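Long-range contacts in metal-dependent hydrolase (Lactobacillus plantarum, PDB 2F6K), which probably acts as a metal-dependent decarboxylase of the amidohydrolase superfamily, like aminocarboxymuconate-semialdehyde decarboxylase, and binds manganese in this crystal: residues F6-L11 with Y263-P268; L39-M44 with P88-Y93. All blocks are in the same frame, centred on the assembly; numbering follows the deposited sequence.

In the fold
Both contacts belong to a (beta/alpha)8 barrel of eight parallel strands. Interaction 1 closes the barrel by setting strand 3-9 against the loop after strand 261-262, and it supplies three of the four protein ligands of the manganese ion. Interaction 2 lies on the outside of the barrel, where helix 37-46 covers the start of strand 91-95. Their centres are about 10 Å apart, and the helix joins them: on one side Ile267 CD1 packs 3.5 Å from Phe43 CD2, while Thr40, Leu41 and Met44 touch Gln90 and Leu91. The Thr40 side chain is about 12 Å from the manganese, and interaction 2 supplies none of its ligands.

Interaction 1 of 2, residues F6-L11 with Y263-P268; sequences FHTHYL and YGSDIP. With MN (manganese (II) ion), chain C.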
ATOM      1  N   PHE A   6      11.561 -30.304 -12.032  1.00 29.04           N
ATOM      2  CA  PHE A   6      12.033 -28.953 -12.321  1.00 29.54           C
ATOM      3  C   PHE A   6      11.596 -27.879 -11.331  1.00 30.38           C
ATOM      4  O   PHE A   6      11.813 -26.684 -11.560  1.00 30.93           O
ATOM      5  CB  PHE A   6      11.614 -28.529 -13.727  1.00 30.20           C
ATOM      6  CG  PHE A   6      12.770 -28.243 -14.635  1.00 32.02           C
ATOM      7  CD1 PHE A   6      13.087 -29.114 -15.675  1.00 34.73           C
ATOM      8  CD2 PHE A   6      13.559 -27.112 -14.443  1.00 33.02           C
ATOM      9  CE1 PHE A   6      14.175 -28.862 -16.513  1.00 33.21           C
ATOM     10  CE2 PHE A   6      14.653 -26.851 -15.275  1.00 34.88           C
ATOM     11  CZ  PHE A   6      14.960 -27.729 -16.313  1.00 34.79           C
ATOM     12  N   HIS A   7      10.970 -28.298 -10.238  1.00 30.51           N
ATOM     13  CA  HIS A   7      10.521 -27.365  -9.210  1.00 28.91           C
ATOM     14  C   HIS A   7      10.642 -28.074  -7.876  1.00 29.97           C
ATOM     15  O   HIS A   7       9.695 -28.679  -7.385  1.00 32.26           O
ATOM     16  CB  HIS A   7       9.074 -26.929  -9.463  1.00 29.02           C
ATOM     17  CG  HIS A   7       8.600 -25.828  -8.558  1.00 30.59           C
ATOM     18  ND1 HIS A   7       7.753 -24.829  -8.987  1.00 28.97           N
ATOM     19  CD2 HIS A   7       8.822 -25.590  -7.242  1.00 29.87           C
ATOM     20  CE1 HIS A   7       7.473 -24.024  -7.978  1.00 28.28           C
ATOM     21  NE2 HIS A   7       8.109 -24.464  -6.907  1.00 32.27           N
ATOM     22  N   THR A   8      11.835 -28.006  -7.304  1.00 29.19           N
ATOM     23  CA  THR A   8      12.121 -28.639  -6.030  1.00 29.14           C
ATOM     24  C   THR A   8      13.124 -27.706  -5.338  1.00 29.40           C
ATOM     25  O   THR A   8      13.940 -27.064  -6.010  1.00 30.86           O
ATOM     26  CB  THR A   8      12.671 -30.073  -6.269  1.00 28.59           C
ATOM     27  OG1 THR A   8      13.116 -30.629  -5.031  1.00 27.97           O
ATOM     28  CG2 THR A   8      13.804 -30.060  -7.290  1.00 27.71           C
ATOM     29  N   HIS A   9      13.066 -27.616  -4.011  1.00 28.69           N
ATOM     30  CA  HIS A   9      13.939 -26.671  -3.311  1.00 29.70           C
ATOM     31  C   HIS A   9      14.923 -27.174  -2.250  1.00 31.04           C
ATOM     32  O   HIS A   9      14.835 -28.305  -1.760  1.00 29.75           O
ATOM     33  CB  HIS A   9      13.080 -25.582  -2.663  1.00 27.77           C
ATOM     34  CG  HIS A   9      12.114 -24.919  -3.596  1.00 26.65           C
ATOM     35  ND1 HIS A   9      12.516 -24.176  -4.684  1.00 28.49           N
ATOM     36  CD2 HIS A   9      10.760 -24.865  -3.585  1.00 28.71           C
ATOM     37  CE1 HIS A   9      11.452 -23.692  -5.302  1.00 29.55           C
ATOM     38  NE2 HIS A   9      10.373 -24.094  -4.656  1.00 27.06           N
ATOM     39  N   TYR A  10      15.856 -26.291  -1.896  1.00 29.83           N
ATOM     40  CA  TYR A  10      16.858 -26.568  -0.872  1.00 29.89           C
ATOM     41  C   TYR A  10      16.987 -25.313  -0.012  1.00 30.31           C
ATOM     42  O   TYR A  10      16.636 -24.222  -0.455  1.00 28.62           O
ATOM     43  CB  TYR A  10      18.212 -26.924  -1.505  1.00 31.41           C
ATOM     44  CG  TYR A  10      18.881 -25.816  -2.299  1.00 30.85           C
ATOM     45  CD1 TYR A  10      20.105 -25.285  -1.896  1.00 32.69           C
ATOM     46  CD2 TYR A  10      18.299 -25.311  -3.457  1.00 34.60           C
ATOM     47  CE1 TYR A  10      20.737 -24.277  -2.628  1.00 30.30           C
ATOM     48  CE2 TYR A  10      18.924 -24.302  -4.195  1.00 34.12           C
ATOM     49  CZ  TYR A  10      20.140 -23.794  -3.774  1.00 31.67           C
ATOM     50  OH  TYR A  10      20.758 -22.807  -4.506  1.00 35.32           O
ATOM     51  N   LEU A  11      17.467 -25.464   1.219  1.00 31.60           N
ATOM     52  CA  LEU A  11      17.615 -24.315   2.109  1.00 31.09           C
ATOM     53  C   LEU A  11      18.983 -24.236   2.777  1.00 31.51           C
ATOM     54  O   LEU A  11      19.250 -24.958   3.732  1.00 31.03           O
ATOM     55  CB  LEU A  11      16.529 -24.329   3.196  1.00 29.29           C
ATOM     56  CG  LEU A  11      15.080 -24.035   2.779  1.00 32.27           C
ATOM     57  CD1 LEU A  11      14.477 -25.232   2.063  1.00 28.69           C
ATOM     58  CD2 LEU A  11      14.253 -23.710   4.003  1.00 28.53           C
ATOM     59  N   TYR A 263       7.385 -31.362 -15.248  1.00 30.26           N
ATOM     60  CA  TYR A 263       6.938 -31.842 -13.952  1.00 29.51           C
ATOM     61  C   TYR A 263       7.622 -31.059 -12.838  1.00 32.06           C
ATOM     62  O   TYR A 263       8.759 -30.610 -13.000  1.00 33.69           O
ATOM     63  CB  TYR A 263       7.285 -33.320 -13.779  1.00 28.54           C
ATOM     64  CG  TYR A 263       7.072 -33.805 -12.365  1.00 28.70           C
ATOM     65  CD1 TYR A 263       5.795 -33.843 -11.805  1.00 31.43           C
ATOM     66  CD2 TYR A 263       8.144 -34.198 -11.577  1.00 28.31           C
ATOM     67  CE1 TYR A 263       5.597 -34.263 -10.490  1.00 31.79           C
ATOM     68  CE2 TYR A 263       7.955 -34.620 -10.268  1.00 28.07           C
ATOM     69  CZ  TYR A 263       6.683 -34.650  -9.734  1.00 30.09           C
ATOM     70  OH  TYR A 263       6.495 -35.087  -8.446  1.00 33.69           O
ATOM     71  N   GLY A 264       6.929 -30.922 -11.707  1.00 32.57           N
ATOM     72  CA  GLY A 264       7.467 -30.230 -10.545  1.00 30.87           C
ATOM     73  C   GLY A 264       6.802 -30.773  -9.284  1.00 33.09           C
ATOM     74  O   GLY A 264       5.600 -31.049  -9.290  1.00 31.45           O
ATOM     75  N   SER A 265       7.560 -30.933  -8.200  1.00 31.91           N
ATOM     76  CA  SER A 265       6.976 -31.460  -6.965  1.00 34.04           C
ATOM     77  C   SER A 265       6.789 -30.394  -5.883  1.00 33.75           C
ATOM     78  O   SER A 265       5.865 -30.472  -5.074  1.00 33.62           O
ATOM     79  CB  SER A 265       7.833 -32.602  -6.412  1.00 30.73           C
ATOM     80  OG  SER A 265       9.033 -32.106  -5.864  1.00 30.43           O
ATOM     81  N   ASP A 266       7.680 -29.411  -5.884  1.00 33.03           N
ATOM     82  CA  ASP A 266       7.661 -28.299  -4.937  1.00 33.31           C
ATOM     83  C   ASP A 266       8.001 -28.678  -3.503  1.00 32.79           C
ATOM     84  O   ASP A 266       7.562 -28.005  -2.573  1.00 34.18           O
ATOM     85  CB  ASP A 266       6.305 -27.590  -4.950  1.00 34.95           C
ATOM     86  CG  ASP A 266       6.425 -26.100  -4.681  1.00 37.73           C
ATOM     87  OD1 ASP A 266       7.532 -25.638  -4.328  1.00 38.81           O
ATOM     88  OD2 ASP A 266       5.413 -25.391  -4.828  1.00 39.36           O
ATOM     89  N   ILE A 267       8.766 -29.752  -3.317  1.00 30.10           N
ATOM     90  CA  ILE A 267       9.169 -30.158  -1.974  1.00 27.53           C
ATOM     91  C   ILE A 267      10.337 -29.243  -1.615  1.00 27.97           C
ATOM     92  O   ILE A 267      11.041 -28.765  -2.503  1.00 28.01           O
ATOM     93  CB  ILE A 267       9.675 -31.618  -1.925  1.00 28.22           C
ATOM     94  CG1 ILE A 267      10.891 -31.774  -2.845  1.00 29.81           C
ATOM     95  CG2 ILE A 267       8.570 -32.577  -2.315  1.00 26.30           C
ATOM     96  CD1 ILE A 267      11.650 -33.079  -2.661  1.00 26.17           C
ATOM     97  N   PRO A 268      10.580 -29.011  -0.313  1.00 27.41           N
ATOM     98  CA  PRO A 268       9.812 -29.565   0.800  1.00 28.64           C
ATOM     99  C   PRO A 268       8.732 -28.618   1.321  1.00 30.02           C
ATOM    100  O   PRO A 268       8.132 -28.872   2.367  1.00 31.87           O
ATOM    101  CB  PRO A 268      10.891 -29.843   1.834  1.00 29.70           C
ATOM    102  CG  PRO A 268      11.770 -28.652   1.680  1.00 29.16           C
ATOM    103  CD  PRO A 268      11.866 -28.471   0.169  1.00 27.20           C
TER
HETATM  104 MN    MN C 402       8.223 -23.453  -5.033  1.00 26.54          MN
HETATM  105  O   HOH W   1       6.209 -22.929  -4.889  1.00 19.83           O
HETATM  106  O   HOH W   2       8.352 -22.922  -2.794  1.00 34.63           O
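His7, His9 and Asp266 converge on one manganese ion, joining the C-terminal end of the first strand, 3-9, to the loop that follows the last, 261-262. The His7 ring and the Asp266 side chain run side by side in the same direction, with ring and carboxylate planes 60° apart; the His9 ring approaches the carboxylate obliquely, OD1 lying at its edge. His7 NE2 binds the metal at 2.1 Å, His9 NE2 at 2.3 Å and Asp266 OD1 at 2.4 Å. His7 CG is anti to the backbone N (chi1 -172°), whereas His9 CG is anti to the carbonyl carbon (chi1 -52°); both rings present NE2 to the metal. Behind the rings, Asp239 OD1 holds His7 ND1 and the carbonyl of Ser55 holds His9 ND1, fixing their rotation. Thr8, the middle residue of the His-X-His motif, lies alongside Ile267, with OG1 3.3 Å from CG1. The backbones are tied at intervals: Phe6 N donates to Tyr263 O, Asp266 N and, weakly, Ser265 N share His7 O, and His9 N donates to Ile267 O at 2.8 Å. A cis peptide bond follows Ile267, and Pro268 CD rests 3.5 Å from His9 O. His154 NE2 and two waters bring the manganese to six ligands. Water 1, 2.1 Å from the metal, donates a hydrogen bond of 2.6 Å to Asp266 OD2. One carboxylate oxygen thus binds the ion while the other orients a metal-bound water, which the manganese would polarise, an arrangement consistent with the metal chemistry of the amidohydrolase family.

Interaction 2 of 2, residues L39-M44 with P88-Y93; sequences LTLNFM and PDQLGY
Leu41, Met44 and Thr40 of helix 37-46 meet Gln90 and Leu91 on the outer surface of the (beta/alpha)8 barrel, where a helix of the crossover between strands 3-9 and 49-55 leans over to the third strand, 91-95. No hydrogen bond crosses the contact. Leu41 CD2 sits 3.6 Å from Gln90 CB, the two side chains crossing at about a right angle, and the same methyl also meets Leu91 CG at 4.1 Å. Met44, present as selenomethionine, runs extended to its selenium, which lies 3.8 Å from Leu91 CD2. Its last torsion then bends (chi3 71°) and lays CE against the backbone of the strand's approach, near Gln90 O, and 3.9 Å from Gln90 CB. Leu91 CD2 is touched by both Met44 SE and Thr40 CG2, and Gln90 CB is met by Leu41 CD2 and by Met44 CE from directions roughly at right angles. The axes of 39-44 and 91-93 come no closer than 11.7 Å, their directions 122° apart, and the gap is bridged by side chains of the helix, meeting side chains and, at Gln90 O, the backbone of 88-93. In the next shell, backbone bonds from Gln90 and Gly92 to Ser52 fasten 88-93 to strand 49-55, while Ile49 and Ser52 of that strand pack on Met44. Leu54 and, from helix 66-86, Leu83 pack on Leu91, and Tyr87 touches Leu41. Thr40 OG1, beside the backbone N, is hydrogen-bonded to Trp35 NE1, while CG2, anti to the backbone N, reaches Leu91 CD2 at 4.2 Å.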
ATOM      1  N   LEU A  39      16.956 -35.609   2.428  1.00 34.73           N
ATOM      2  CA  LEU A  39      15.500 -35.619   2.367  1.00 31.06           C
ATOM      3  C   LEU A  39      15.082 -35.604   0.903  1.00 31.30           C
ATOM      4  O   LEU A  39      14.233 -36.384   0.490  1.00 33.60           O
ATOM      5  CB  LEU A  39      14.902 -34.404   3.073  1.00 30.46           C
ATOM      6  CG  LEU A  39      13.381 -34.436   3.221  1.00 29.66           C
ATOM      7  CD1 LEU A  39      12.967 -35.548   4.184  1.00 26.69           C
ATOM      8  CD2 LEU A  39      12.935 -33.076   3.709  1.00 23.29           C
ATOM      9  N   THR A  40      15.681 -34.725   0.107  1.00 28.51           N
ATOM     10  CA  THR A  40      15.347 -34.656  -1.311  1.00 27.51           C
ATOM     11  C   THR A  40      15.692 -35.980  -2.012  1.00 29.71           C
ATOM     12  O   THR A  40      14.893 -36.550  -2.765  1.00 22.14           O
ATOM     13  CB  THR A  40      16.137 -33.525  -2.007  1.00 28.70           C
ATOM     14  OG1 THR A  40      15.725 -32.258  -1.483  1.00 28.94           O
ATOM     15  CG2 THR A  40      15.920 -33.563  -3.524  1.00 25.15           C
ATOM     16  N   LEU A  41      16.909 -36.452  -1.770  1.00 30.25           N
ATOM     17  CA  LEU A  41      17.369 -37.690  -2.369  1.00 33.22           C
ATOM     18  C   LEU A  41      16.487 -38.900  -2.019  1.00 35.59           C
ATOM     19  O   LEU A  41      16.165 -39.715  -2.889  1.00 36.79           O
ATOM     20  CB  LEU A  41      18.824 -37.949  -1.961  1.00 31.77           C
ATOM     21  CG  LEU A  41      19.860 -37.009  -2.590  1.00 31.90           C
ATOM     22  CD1 LEU A  41      21.200 -37.137  -1.860  1.00 29.07           C
ATOM     23  CD2 LEU A  41      20.002 -37.332  -4.081  1.00 28.99           C
ATOM     24  N   ASN A  42      16.101 -39.028  -0.754  1.00 36.95           N
ATOM     25  CA  ASN A  42      15.246 -40.138  -0.349  1.00 37.13           C
ATOM     26  C   ASN A  42      13.854 -39.968  -0.988  1.00 37.78           C
ATOM     27  O   ASN A  42      13.198 -40.953  -1.354  1.00 38.03           O
ATOM     28  CB  ASN A  42      15.135 -40.187   1.175  1.00 41.50           C
ATOM     29  CG  ASN A  42      14.493 -41.461   1.669  1.00 42.58           C
ATOM     30  OD1 ASN A  42      15.096 -42.522   1.592  1.00 48.05           O
ATOM     31  ND2 ASN A  42      13.262 -41.367   2.173  1.00 37.83           N
ATOM     32  N   PHE A  43      13.397 -38.722  -1.126  1.00 35.13           N
ATOM     33  CA  PHE A  43      12.100 -38.485  -1.760  1.00 34.07           C
ATOM     34  C   PHE A  43      12.176 -38.937  -3.220  1.00 34.77           C
ATOM     35  O   PHE A  43      11.216 -39.489  -3.771  1.00 35.14           O
ATOM     36  CB  PHE A  43      11.726 -37.004  -1.730  1.00 32.92           C
ATOM     37  CG  PHE A  43      10.424 -36.693  -2.430  1.00 31.90           C
ATOM     38  CD1 PHE A  43       9.201 -36.947  -1.805  1.00 34.00           C
ATOM     39  CD2 PHE A  43      10.418 -36.131  -3.706  1.00 32.13           C
ATOM     40  CE1 PHE A  43       7.987 -36.639  -2.444  1.00 33.68           C
ATOM     41  CE2 PHE A  43       9.213 -35.819  -4.355  1.00 31.60           C
ATOM     42  CZ  PHE A  43       7.996 -36.073  -3.720  1.00 33.47           C
HETATM   43  N   MSE A  44      13.323 -38.689  -3.846  1.00 34.82           N
HETATM   44  CA  MSE A  44      13.535 -39.061  -5.240  1.00 36.29           C
HETATM   45  C   MSE A  44      13.493 -40.573  -5.437  1.00 35.49           C
HETATM   46  O   MSE A  44      12.880 -41.055  -6.389  1.00 35.08           O
HETATM   47  CB  MSE A  44      14.866 -38.495  -5.733  1.00 36.77           C
HETATM   48  CG  MSE A  44      14.832 -36.993  -5.959  1.00 38.20           C
HETATM   49 SE   MSE A  44      16.585 -36.250  -6.312  1.00 48.52          SE
HETATM   50  CE  MSE A  44      16.863 -36.992  -8.084  1.00 43.81           C
ATOM     51  N   PRO A  88      26.264 -35.702  -9.139  1.00 39.56           N
ATOM     52  CA  PRO A  88      26.154 -35.371 -10.566  1.00 39.97           C
ATOM     53  C   PRO A  88      24.955 -36.004 -11.267  1.00 38.86           C
ATOM     54  O   PRO A  88      24.352 -35.400 -12.151  1.00 39.14           O
ATOM     55  CB  PRO A  88      27.477 -35.881 -11.146  1.00 41.15           C
ATOM     56  CG  PRO A  88      28.423 -35.819  -9.975  1.00 42.48           C
ATOM     57  CD  PRO A  88      27.565 -36.333  -8.849  1.00 40.83           C
ATOM     58  N   ASP A  89      24.607 -37.221 -10.870  1.00 36.80           N
ATOM     59  CA  ASP A  89      23.500 -37.906 -11.505  1.00 37.84           C
ATOM     60  C   ASP A  89      22.120 -37.696 -10.892  1.00 36.67           C
ATOM     61  O   ASP A  89      21.124 -38.029 -11.526  1.00 34.90           O
ATOM     62  CB  ASP A  89      23.806 -39.397 -11.592  1.00 43.24           C
ATOM     63  CG  ASP A  89      25.065 -39.684 -12.407  1.00 50.60           C
ATOM     64  OD1 ASP A  89      25.129 -39.243 -13.581  1.00 49.25           O
ATOM     65  OD2 ASP A  89      25.984 -40.347 -11.870  1.00 52.17           O
ATOM     66  N   GLN A  90      22.050 -37.151  -9.679  1.00 35.40           N
ATOM     67  CA  GLN A  90      20.759 -36.914  -9.034  1.00 34.57           C
ATOM     68  C   GLN A  90      20.395 -35.442  -8.918  1.00 35.60           C
ATOM     69  O   GLN A  90      19.228 -35.080  -9.068  1.00 35.13           O
ATOM     70  CB  GLN A  90      20.718 -37.504  -7.619  1.00 34.37           C
ATOM     71  CG  GLN A  90      20.569 -38.998  -7.537  1.00 34.97           C
ATOM     72  CD  GLN A  90      21.845 -39.716  -7.850  1.00 34.66           C
ATOM     73  OE1 GLN A  90      22.862 -39.521  -7.185  1.00 37.78           O
ATOM     74  NE2 GLN A  90      21.809 -40.558  -8.873  1.00 38.18           N
ATOM     75  N   LEU A  91      21.387 -34.593  -8.660  1.00 35.19           N
ATOM     76  CA  LEU A  91      21.116 -33.178  -8.464  1.00 32.87           C
ATOM     77  C   LEU A  91      21.814 -32.148  -9.339  1.00 33.93           C
ATOM     78  O   LEU A  91      23.018 -32.215  -9.582  1.00 36.02           O
ATOM     79  CB  LEU A  91      21.406 -32.821  -7.011  1.00 33.35           C
ATOM     80  CG  LEU A  91      20.793 -33.717  -5.941  1.00 31.74           C
ATOM     81  CD1 LEU A  91      21.270 -33.263  -4.574  1.00 31.53           C
ATOM     82  CD2 LEU A  91      19.284 -33.656  -6.035  1.00 28.52           C
ATOM     83  N   GLY A  92      21.027 -31.174  -9.776  1.00 33.27           N
ATOM     84  CA  GLY A  92      21.523 -30.065 -10.567  1.00 33.63           C
ATOM     85  C   GLY A  92      20.969 -28.826  -9.875  1.00 34.01           C
ATOM     86  O   GLY A  92      20.284 -28.937  -8.851  1.00 32.37           O
ATOM     87  N   TYR A  93      21.244 -27.640 -10.402  1.00 35.66           N
ATOM     88  CA  TYR A  93      20.716 -26.452  -9.759  1.00 33.52           C
ATOM     89  C   TYR A  93      20.621 -25.238 -10.654  1.00 34.46           C
ATOM     90  O   TYR A  93      21.330 -25.121 -11.661  1.00 34.20           O
ATOM     91  CB  TYR A  93      21.559 -26.079  -8.540  1.00 32.46           C
ATOM     92  CG  TYR A  93      22.827 -25.313  -8.864  1.00 34.09           C
ATOM     93  CD1 TYR A  93      23.905 -25.933  -9.510  1.00 35.45           C
ATOM     94  CD2 TYR A  93      22.960 -23.971  -8.505  1.00 35.67           C
ATOM     95  CE1 TYR A  93      25.089 -25.232  -9.782  1.00 30.59           C
ATOM     96  CE2 TYR A  93      24.133 -23.264  -8.772  1.00 33.14           C
ATOM     97  CZ  TYR A  93      25.193 -23.898  -9.407  1.00 33.26           C
ATOM     98  OH  TYR A  93      26.358 -23.200  -9.644  1.00 30.77           O
TER